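Local atomic coordinates of uncharacterized protein BAD_0989 (Bifidobacterium adolescentis ATCC 15703, PDB entry 3CYM), a protein that is uncharacterised but probably acts on nucleic acids as a 3'-5' exonuclease of the ribonuclease D type. Residues 222-227 against 263-268; 390-395 against 414-419; 190-195 against 380-385. All blocks are in the same frame, centred on the assembly; numbering follows the deposited sequence.

Three contacts sample the two helical regions that accompany an RNase H-like exonuclease region. Interaction 3 spans the longest stretch of chain, tying the turn between helices 176-190 and 193-207 to the turn between helices 360-380 and 384-387. Interaction 1 lies in the sequence interval between those turns, yet its centre is about 44 Å from that of interaction 3, on the opposite side of the chain's centre, in the HRDC part. Interaction 2 opens after interaction 3 closes, helix 390-397 following helix 384-387. Their centres are about 16 Å apart, and Trp419 stacks on Trp195 between them. The C-terminal HRDC-like region is thus docked against helix 193-207, with the other HRDC region well apart.

Interaction 1. Residues 222-227 against 263-268; sequences SHITEV and SIIEVA
Ile265 reaches the loop at 222-227 with CG1 beside its own backbone N and anti to the carbonyl carbon (chi1 -61°), while Ile224 has CG1 anti to its backbone N (chi1 -169°). The second torsions, staggered near minus sixty degrees in Ile265 and plus sixty in Ile224, then carry each CD1 to the meeting point. The two side chains cross at about a right angle, CD1 of Ile224 lying 3.8 Å from CD1 of Ile265. The same Ile265 methyl also rests against the backbone, 3.8 Å from Ile224 CA, and its CG1 packs at 3.5 Å from the carbonyl oxygen of Ser222. One isoleucine therefore touches both the backbone and the side chains of the loop. Its other branch, CG2, faces Val227, whose CG2 is 4.4 Å away and lies equally near CB of Ala268, one turn further along the helix.

The pattern is that of a loop with a short 3-10 turn packed on the helices of the HRDC domain: helix 261-270 belongs to that domain, and the 3-10 segment 224-226 precedes the long helix 231-250. Ile224 also packs on Leu234 and Val237 of that helix, which places it between two helices.

No hydrogen bond joins the two segments, but polar groups border the apolar patch. His223 ND1 donates to Glu226 OE2 at 2.8 Å, with the acceptor in the ring plane; the donor meets the carboxylate from above its plane, 46° out of it. The other carboxylate oxygen, OE1, forms a salt bridge to Lys269, so Glu226 is held from both the loop and the helix.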
loop_
_atom_site.group_PDB
_atom_site.type_symbol
_atom_site.label_atom_id
_atom_site.label_comp_id
_atom_site.label_asym_id
_atom_site.label_seq_id
_atom_site.Cartn_x
_atom_site.Cartn_y
_atom_site.Cartn_z
ATOM N N SER A 222 -16.909 -0.019 -7.944
ATOM C CA SER A 222 -17.776 -0.826 -7.089
ATOM C C SER A 222 -19.142 -1.045 -7.740
ATOM O O SER A 222 -19.667 -0.162 -8.433
ATOM C CB SER A 222 -17.905 -0.230 -5.680
ATOM O OG SER A 222 -18.195 1.151 -5.717
ATOM N N HIS A 223 -19.678 -2.252 -7.533
ATOM C CA HIS A 223 -20.951 -2.722 -8.101
ATOM C C HIS A 223 -20.919 -2.902 -9.621
ATOM O O HIS A 223 -21.970 -2.868 -10.275
ATOM C CB HIS A 223 -22.136 -1.847 -7.667
ATOM C CG HIS A 223 -22.373 -1.846 -6.191
ATOM N ND1 HIS A 223 -23.364 -2.595 -5.596
ATOM C CD2 HIS A 223 -21.739 -1.193 -5.188
ATOM C CE1 HIS A 223 -23.335 -2.402 -4.290
ATOM N NE2 HIS A 223 -22.356 -1.557 -4.016
ATOM N N ILE A 224 -19.714 -3.128 -10.162
ATOM C CA ILE A 224 -19.484 -3.309 -11.609
ATOM C C ILE A 224 -20.134 -4.591 -12.129
ATOM O O ILE A 224 -20.523 -4.682 -13.302
ATOM C CB ILE A 224 -17.948 -3.261 -11.973
ATOM C CG1 ILE A 224 -17.715 -3.181 -13.484
ATOM C CG2 ILE A 224 -17.168 -4.431 -11.352
ATOM C CD1 ILE A 224 -18.398 -2.030 -14.131
ATOM N N THR A 225 -20.277 -5.555 -11.222
ATOM C CA THR A 225 -20.823 -6.870 -11.515
ATOM C C THR A 225 -22.281 -6.799 -11.985
ATOM O O THR A 225 -22.722 -7.620 -12.786
ATOM C CB THR A 225 -20.626 -7.842 -10.309
ATOM O OG1 THR A 225 -21.158 -9.133 -10.629
ATOM C CG2 THR A 225 -21.280 -7.310 -9.047
ATOM N N GLU A 226 -22.991 -5.768 -11.532
ATOM C CA GLU A 226 -24.383 -5.531 -11.892
ATOM C C GLU A 226 -24.556 -5.082 -13.345
ATOM O O GLU A 226 -25.681 -4.909 -13.813
ATOM C CB GLU A 226 -24.969 -4.462 -10.969
ATOM C CG GLU A 226 -24.899 -4.772 -9.474
ATOM C CD GLU A 226 -25.389 -3.618 -8.616
ATOM O OE1 GLU A 226 -25.919 -2.632 -9.176
ATOM O OE2 GLU A 226 -25.245 -3.692 -7.376
ATOM N N VAL A 227 -23.436 -4.918 -14.048
ATOM C CA VAL A 227 -23.388 -4.284 -15.363
ATOM C C VAL A 227 -22.533 -5.119 -16.343
ATOM O O VAL A 227 -22.500 -4.852 -17.548
ATOM C CB VAL A 227 -22.944 -2.768 -15.196
ATOM C CG1 VAL A 227 -21.777 -2.355 -16.073
ATOM C CG2 VAL A 227 -24.130 -1.822 -15.332
ATOM N N SER A 263 -22.890 6.760 -9.400
ATOM C CA SER A 263 -23.267 7.578 -10.567
ATOM C C SER A 263 -22.856 6.927 -11.870
ATOM O O SER A 263 -23.669 6.843 -12.780
ATOM C CB SER A 263 -22.656 8.981 -10.520
ATOM O OG SER A 263 -23.219 9.746 -9.468
ATOM N N ILE A 264 -21.597 6.483 -11.934
ATOM C CA ILE A 264 -21.040 5.743 -13.076
ATOM C C ILE A 264 -21.892 4.519 -13.452
ATOM O O ILE A 264 -22.324 4.395 -14.600
ATOM C CB ILE A 264 -19.556 5.316 -12.826
ATOM C CG1 ILE A 264 -18.640 6.542 -12.789
ATOM C CG2 ILE A 264 -19.061 4.344 -13.900
ATOM C CD1 ILE A 264 -17.235 6.254 -12.320
ATOM N N ILE A 265 -22.148 3.643 -12.477
ATOM C CA ILE A 265 -22.992 2.455 -12.680
ATOM C C ILE A 265 -24.422 2.847 -13.077
ATOM O O ILE A 265 -24.996 2.270 -13.999
ATOM C CB ILE A 265 -22.971 1.519 -11.426
ATOM C CG1 ILE A 265 -21.545 1.009 -11.137
ATOM C CG2 ILE A 265 -23.947 0.348 -11.563
ATOM C CD1 ILE A 265 -20.913 0.190 -12.247
ATOM N N GLU A 266 -24.968 3.857 -12.408
ATOM C CA GLU A 266 -26.310 4.360 -12.693
ATOM C C GLU A 266 -26.494 4.789 -14.149
ATOM O O GLU A 266 -27.461 4.381 -14.803
ATOM C CB GLU A 266 -26.622 5.543 -11.785
ATOM C CG GLU A 266 -27.936 5.432 -11.069
ATOM C CD GLU A 266 -28.335 6.722 -10.377
ATOM O OE1 GLU A 266 -29.449 7.212 -10.654
ATOM O OE2 GLU A 266 -27.540 7.245 -9.558
ATOM N N VAL A 267 -25.558 5.589 -14.660
ATOM C CA VAL A 267 -25.660 6.100 -16.032
ATOM C C VAL A 267 -25.299 5.038 -17.076
ATOM O O VAL A 267 -25.733 5.119 -18.224
ATOM C CB VAL A 267 -24.858 7.420 -16.254
ATOM C CG1 VAL A 267 -25.398 8.526 -15.391
ATOM C CG2 VAL A 267 -23.426 7.228 -15.947
ATOM N N ALA A 268 -24.529 4.032 -16.666
ATOM C CA ALA A 268 -24.197 2.915 -17.548
ATOM C C ALA A 268 -25.406 2.008 -17.731
ATOM O O ALA A 268 -25.613 1.458 -18.809
ATOM C CB ALA A 268 -23.010 2.136 -17.012
#

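Interaction 2. Residues 390-395 against 414-419; sequences PQYLRN and QGARDW
Tyr392 points from helix 390-397 at the turn between helices 407-414 and 418-433, within the HRDC-like C-terminal domain. CB starts 4.2 Å from Gln414 CB. With CG beside the backbone N (chi1 -59°), the ring runs alongside the Gln414 side chain, pointing the other way, and Gln414 CB sits over one face, 4.0 Å from the Tyr392 ring centroid in a CH-pi contact. On one flank CD1 lies 3.4 Å from Gln414 OE1; on the other, CD2 packs 4.1 Å from Ala416 CB. Further out, CE2 is 3.8 Å from Ala416 N, CE1 and CZ lie near the carbonyl oxygen of Gln414, CZ at 3.4 Å, and the OH ends near CA of Gly415, which with positive phi and two bonds back into the last helical turn closes a Schellman motif.

The Gln414 chain bends at chi2, and OE1 accepts a hydrogen bond from ND2 of Asn395, a residue one helical turn beyond Tyr392, at 2.7 Å. The amide planes stand 83° apart, and the N-H points fairly straight at the oxygen (161°). Asn395 OD1 accepts from Gln391 NE2 and Ala348 N, which fixes the amide's flip and presents an N-H to Gln414.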
loop_
_atom_site.group_PDB
_atom_site.type_symbol
_atom_site.label_atom_id
_atom_site.label_comp_id
_atom_site.label_asym_id
_atom_site.label_seq_id
_atom_site.Cartn_x
_atom_site.Cartn_y
_atom_site.Cartn_z
ATOM N N PRO A 390 0.286 -18.163 -0.326
ATOM C CA PRO A 390 -0.784 -19.100 -0.634
ATOM C C PRO A 390 -1.055 -19.279 -2.123
ATOM O O PRO A 390 -1.323 -20.400 -2.551
ATOM C CB PRO A 390 -1.980 -18.477 0.070
ATOM C CG PRO A 390 -1.370 -17.880 1.288
ATOM C CD PRO A 390 -0.125 -17.240 0.751
ATOM N N GLN A 391 -0.954 -18.197 -2.896
ATOM C CA GLN A 391 -1.176 -18.241 -4.352
ATOM C C GLN A 391 -0.158 -19.109 -5.113
ATOM O O GLN A 391 -0.498 -19.714 -6.143
ATOM C CB GLN A 391 -1.241 -16.821 -4.942
ATOM C CG GLN A 391 -1.771 -16.725 -6.384
ATOM C CD GLN A 391 -3.213 -17.223 -6.547
ATOM O OE1 GLN A 391 -4.042 -17.074 -5.654
ATOM N NE2 GLN A 391 -3.508 -17.802 -7.697
ATOM N N TYR A 392 1.072 -19.185 -4.610
ATOM C CA TYR A 392 2.109 -19.984 -5.274
ATOM C C TYR A 392 1.791 -21.488 -5.212
ATOM O O TYR A 392 2.047 -22.219 -6.173
ATOM C CB TYR A 392 3.510 -19.676 -4.722
ATOM C CG TYR A 392 3.973 -18.226 -4.850
ATOM C CD1 TYR A 392 3.413 -17.357 -5.799
ATOM C CD2 TYR A 392 4.994 -17.734 -4.040
ATOM C CE1 TYR A 392 3.836 -16.040 -5.910
ATOM C CE2 TYR A 392 5.433 -16.409 -4.152
ATOM C CZ TYR A 392 4.850 -15.578 -5.085
ATOM O OH TYR A 392 5.277 -14.281 -5.193
ATOM N N LEU A 393 1.199 -21.923 -4.098
ATOM C CA LEU A 393 0.737 -23.311 -3.917
ATOM C C LEU A 393 -0.472 -23.639 -4.780
ATOM O O LEU A 393 -0.608 -24.763 -5.260
ATOM C CB LEU A 393 0.383 -23.588 -2.452
ATOM C CG LEU A 393 1.371 -23.193 -1.357
ATOM C CD1 LEU A 393 0.708 -23.348 0.005
ATOM C CD2 LEU A 393 2.610 -24.030 -1.440
ATOM N N ARG A 394 -1.364 -22.664 -4.931
ATOM C CA ARG A 394 -2.512 -22.766 -5.827
ATOM C C ARG A 394 -2.080 -22.873 -7.297
ATOM O O ARG A 394 -2.545 -23.756 -8.026
ATOM C CB ARG A 394 -3.449 -21.571 -5.632
ATOM C CG ARG A 394 -4.095 -21.497 -4.250
ATOM C CD ARG A 394 -5.307 -20.572 -4.245
ATOM N NE ARG A 394 -4.933 -19.165 -4.132
ATOM C CZ ARG A 394 -4.835 -18.498 -2.986
ATOM N NH1 ARG A 394 -5.076 -19.099 -1.830
ATOM N NH2 ARG A 394 -4.484 -17.221 -2.997
ATOM N N ASN A 395 -1.188 -21.977 -7.724
ATOM C CA ASN A 395 -0.608 -22.034 -9.066
ATOM C C ASN A 395 0.065 -23.386 -9.368
ATOM O O ASN A 395 -0.137 -23.955 -10.442
ATOM C CB ASN A 395 0.363 -20.859 -9.291
ATOM C CG ASN A 395 -0.354 -19.506 -9.387
ATOM O OD1 ASN A 395 -1.588 -19.435 -9.420
ATOM N ND2 ASN A 395 0.424 -18.424 -9.436
ATOM N N GLN A 414 8.087 -18.741 -9.309
ATOM C CA GLN A 414 6.900 -18.000 -8.867
ATOM C C GLN A 414 7.272 -16.730 -8.103
ATOM O O GLN A 414 6.516 -15.751 -8.093
ATOM C CB GLN A 414 5.993 -18.882 -7.994
ATOM C CG GLN A 414 5.147 -19.882 -8.764
ATOM C CD GLN A 414 3.960 -19.245 -9.461
ATOM O OE1 GLN A 414 3.000 -18.838 -8.818
ATOM N NE2 GLN A 414 4.022 -19.163 -10.781
ATOM N N GLY A 415 8.438 -16.756 -7.465
ATOM C CA GLY A 415 8.939 -15.615 -6.706
ATOM C C GLY A 415 9.153 -15.892 -5.229
ATOM O O GLY A 415 9.397 -14.957 -4.454
ATOM N N ALA A 416 9.046 -17.164 -4.836
ATOM C CA ALA A 416 9.342 -17.577 -3.463
ATOM C C ALA A 416 10.827 -17.513 -3.183
ATOM O O ALA A 416 11.656 -17.828 -4.038
ATOM C CB ALA A 416 8.819 -18.987 -3.180
ATOM N N ARG A 417 11.155 -17.137 -1.957
ATOM C CA ARG A 417 12.538 -16.965 -1.548
ATOM C C ARG A 417 13.209 -18.303 -1.321
ATOM O O ARG A 417 12.532 -19.317 -1.123
ATOM C CB ARG A 417 12.609 -16.091 -0.295
ATOM C CG ARG A 417 12.707 -14.608 -0.596
ATOM C CD ARG A 417 11.486 -14.089 -1.332
ATOM N NE ARG A 417 10.425 -13.753 -0.392
ATOM C CZ ARG A 417 9.129 -13.729 -0.681
ATOM N NH1 ARG A 417 8.263 -13.394 0.262
ATOM N NH2 ARG A 417 8.692 -14.042 -1.891
ATOM N N ASP A 418 14.539 -18.298 -1.372
ATOM C CA ASP A 418 15.336 -19.501 -1.163
ATOM C C ASP A 418 15.019 -20.212 0.149
ATOM O O ASP A 418 14.940 -21.433 0.170
ATOM C CB ASP A 418 16.833 -19.183 -1.231
ATOM C CG ASP A 418 17.267 -18.657 -2.589
ATOM O OD1 ASP A 418 16.461 -18.689 -3.548
ATOM O OD2 ASP A 418 18.431 -18.211 -2.690
ATOM N N TRP A 419 14.824 -19.458 1.233
ATOM C CA TRP A 419 14.510 -20.070 2.530
ATOM C C TRP A 419 13.145 -20.762 2.537
ATOM O O TRP A 419 12.971 -21.776 3.208
ATOM C CB TRP A 419 14.617 -19.068 3.687
ATOM C CG TRP A 419 13.536 -18.007 3.748
ATOM C CD1 TRP A 419 13.571 -16.771 3.169
ATOM C CD2 TRP A 419 12.283 -18.084 4.445
ATOM N NE1 TRP A 419 12.419 -16.076 3.450
ATOM C CE2 TRP A 419 11.614 -16.852 4.242
ATOM C CE3 TRP A 419 11.660 -19.069 5.225
ATOM C CZ2 TRP A 419 10.342 -16.586 4.773
ATOM C CZ3 TRP A 419 10.401 -18.801 5.762
ATOM C CH2 TRP A 419 9.756 -17.571 5.529
#

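Interaction 3. Residues 190-195 against 380-385; sequences QGKMEW and TRTPVE
Lys192 and Thr382 run alongside each other, pointing opposite ways, the lysine extended beyond CG toward the turn at 380-382. Trp195, one helical turn further on, crosses both threonines obliquely. Its ring stands edge-on to them, with Thr382 OG1 in the ring plane 3.5 Å from Trp195 CZ3, and Thr380 CB is near the same edge, 4.1 Å from CH2. One face of the indole receives Lys192 CG toward its rim, before the chain runs on to the turn.

Each segment is a helix-to-helix turn: Gly191 and Arg381 both have positive phi and close Schellman motifs, after which Lys192 and Pro383 occupy N-cap positions. The contact thus joins two tight corners, one between helices 176-190 and 193-207, the other in the HRDC-like C-terminal domain.

At the lysine tip, the main partner of NZ is the carbonyl oxygen of Leu127, outside the two segments. NZ also donates to Thr380 O at 3.0 Å, the donor tilted 20° from the carbonyl plane, and makes a weak bond to Thr382 OG1 at 3.3 Å. Gln190 OE1 accepts from NZ at 3.1 Å, almost in line with the C=O bond. Thr382 OG1 donates a hydrogen bond to Thr380 OG1 at 2.8 Å.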
loop_
_atom_site.group_PDB
_atom_site.type_symbol
_atom_site.label_atom_id
_atom_site.label_comp_id
_atom_site.label_asym_id
_atom_site.label_seq_id
_atom_site.Cartn_x
_atom_site.Cartn_y
_atom_site.Cartn_z
ATOM N N GLN A 190 15.074 -17.002 17.790
ATOM C CA GLN A 190 14.119 -17.900 17.142
ATOM C C GLN A 190 14.729 -18.586 15.916
ATOM O O GLN A 190 14.101 -19.452 15.311
ATOM C CB GLN A 190 12.838 -17.155 16.744
ATOM C CG GLN A 190 11.835 -16.921 17.881
ATOM C CD GLN A 190 10.426 -16.584 17.367
ATOM O OE1 GLN A 190 10.060 -16.927 16.238
ATOM N NE2 GLN A 190 9.634 -15.917 18.200
ATOM N N GLY A 191 15.947 -18.189 15.558
ATOM C CA GLY A 191 16.666 -18.744 14.420
ATOM C C GLY A 191 16.057 -18.377 13.077
ATOM O O GLY A 191 16.141 -19.162 12.127
ATOM N N LYS A 192 15.446 -17.192 13.006
ATOM C CA LYS A 192 14.793 -16.707 11.785
ATOM C C LYS A 192 15.482 -15.485 11.145
ATOM O O LYS A 192 14.928 -14.882 10.223
ATOM C CB LYS A 192 13.302 -16.411 12.038
ATOM C CG LYS A 192 12.546 -17.566 12.687
ATOM C CD LYS A 192 11.057 -17.329 12.716
ATOM C CE LYS A 192 10.345 -18.556 13.238
ATOM N NZ LYS A 192 8.982 -18.225 13.696
ATOM N N MET A 193 16.691 -15.146 11.614
ATOM C CA MET A 193 17.400 -13.936 11.170
ATOM C C MET A 193 17.754 -13.947 9.678
ATOM O O MET A 193 17.620 -12.921 9.014
ATOM C CB MET A 193 18.626 -13.639 12.055
ATOM C CG MET A 193 19.228 -12.214 11.960
ATOM S SD MET A 193 18.203 -10.734 12.322
ATOM C CE MET A 193 17.942 -10.108 10.673
ATOM N N GLU A 194 18.164 -15.096 9.136
ATOM C CA GLU A 194 18.449 -15.150 7.696
ATOM C C GLU A 194 17.179 -15.183 6.836
ATOM O O GLU A 194 17.194 -14.734 5.687
ATOM C CB GLU A 194 19.453 -16.251 7.296
ATOM C CG GLU A 194 19.302 -17.606 7.973
ATOM C CD GLU A 194 20.083 -17.714 9.273
ATOM O OE1 GLU A 194 19.548 -18.290 10.247
ATOM O OE2 GLU A 194 21.232 -17.226 9.322
ATOM N N TRP A 195 16.088 -15.691 7.406
ATOM C CA TRP A 195 14.774 -15.640 6.766
ATOM C C TRP A 195 14.380 -14.180 6.657
ATOM O O TRP A 195 13.994 -13.724 5.584
ATOM C CB TRP A 195 13.719 -16.333 7.622
ATOM C CG TRP A 195 13.801 -17.818 7.766
ATOM C CD1 TRP A 195 14.822 -18.644 7.395
ATOM C CD2 TRP A 195 12.810 -18.648 8.373
ATOM N NE1 TRP A 195 14.520 -19.940 7.721
ATOM C CE2 TRP A 195 13.287 -19.972 8.322
ATOM C CE3 TRP A 195 11.555 -18.397 8.955
ATOM C CZ2 TRP A 195 12.555 -21.052 8.828
ATOM C CZ3 TRP A 195 10.822 -19.471 9.448
ATOM C CH2 TRP A 195 11.327 -20.780 9.386
ATOM N N THR A 380 7.389 -24.561 12.998
ATOM C CA THR A 380 8.299 -23.413 13.039
ATOM C C THR A 380 7.680 -22.169 13.695
ATOM O O THR A 380 8.374 -21.172 13.879
ATOM C CB THR A 380 8.815 -23.032 11.628
ATOM O OG1 THR A 380 7.739 -22.486 10.856
ATOM C CG2 THR A 380 9.412 -24.254 10.905
ATOM N N ARG A 381 6.392 -22.243 14.047
ATOM C CA ARG A 381 5.638 -21.121 14.634
ATOM C C ARG A 381 5.720 -19.838 13.787
ATOM O O ARG A 381 6.068 -18.757 14.269
ATOM C CB ARG A 381 6.013 -20.902 16.107
ATOM C CG ARG A 381 5.020 -21.526 17.074
ATOM C CD ARG A 381 5.711 -22.174 18.262
ATOM N NE ARG A 381 6.103 -23.553 17.966
ATOM C CZ ARG A 381 5.323 -24.622 18.144
ATOM N NH1 ARG A 381 5.780 -25.835 17.839
ATOM N NH2 ARG A 381 4.092 -24.487 18.627
ATOM N N THR A 382 5.399 -20.005 12.508
ATOM C CA THR A 382 5.385 -18.946 11.517
ATOM C C THR A 382 3.980 -18.996 10.909
ATOM O O THR A 382 3.476 -20.084 10.672
ATOM C CB THR A 382 6.439 -19.237 10.425
ATOM O OG1 THR A 382 7.667 -19.655 11.034
ATOM C CG2 THR A 382 6.706 -18.017 9.559
ATOM N N PRO A 383 3.312 -17.834 10.725
ATOM C CA PRO A 383 2.017 -17.833 10.040
ATOM C C PRO A 383 2.104 -18.504 8.669
ATOM O O PRO A 383 3.081 -18.303 7.942
ATOM C CB PRO A 383 1.689 -16.345 9.901
ATOM C CG PRO A 383 2.415 -15.701 11.015
ATOM C CD PRO A 383 3.681 -16.484 11.171
ATOM N N VAL A 384 1.098 -19.316 8.346
ATOM C CA VAL A 384 1.106 -20.141 7.128
ATOM C C VAL A 384 1.254 -19.314 5.834
ATOM O O VAL A 384 1.925 -19.735 4.893
ATOM C CB VAL A 384 -0.101 -21.137 7.112
ATOM C CG1 VAL A 384 -1.433 -20.406 7.130
ATOM C CG2 VAL A 384 -0.019 -22.095 5.930
ATOM N N GLU A 385 0.679 -18.111 5.833
ATOM C CA GLU A 385 0.778 -17.225 4.675
ATOM C C GLU A 385 2.167 -16.615 4.533
ATOM O O GLU A 385 2.542 -16.220 3.436
ATOM C CB GLU A 385 -0.319 -16.146 4.676
ATOM C CG GLU A 385 -0.111 -14.947 5.609
ATOM C CD GLU A 385 -1.258 -13.932 5.522
ATOM O OE1 GLU A 385 -2.180 -14.132 4.706
ATOM O OE2 GLU A 385 -1.239 -12.933 6.274
#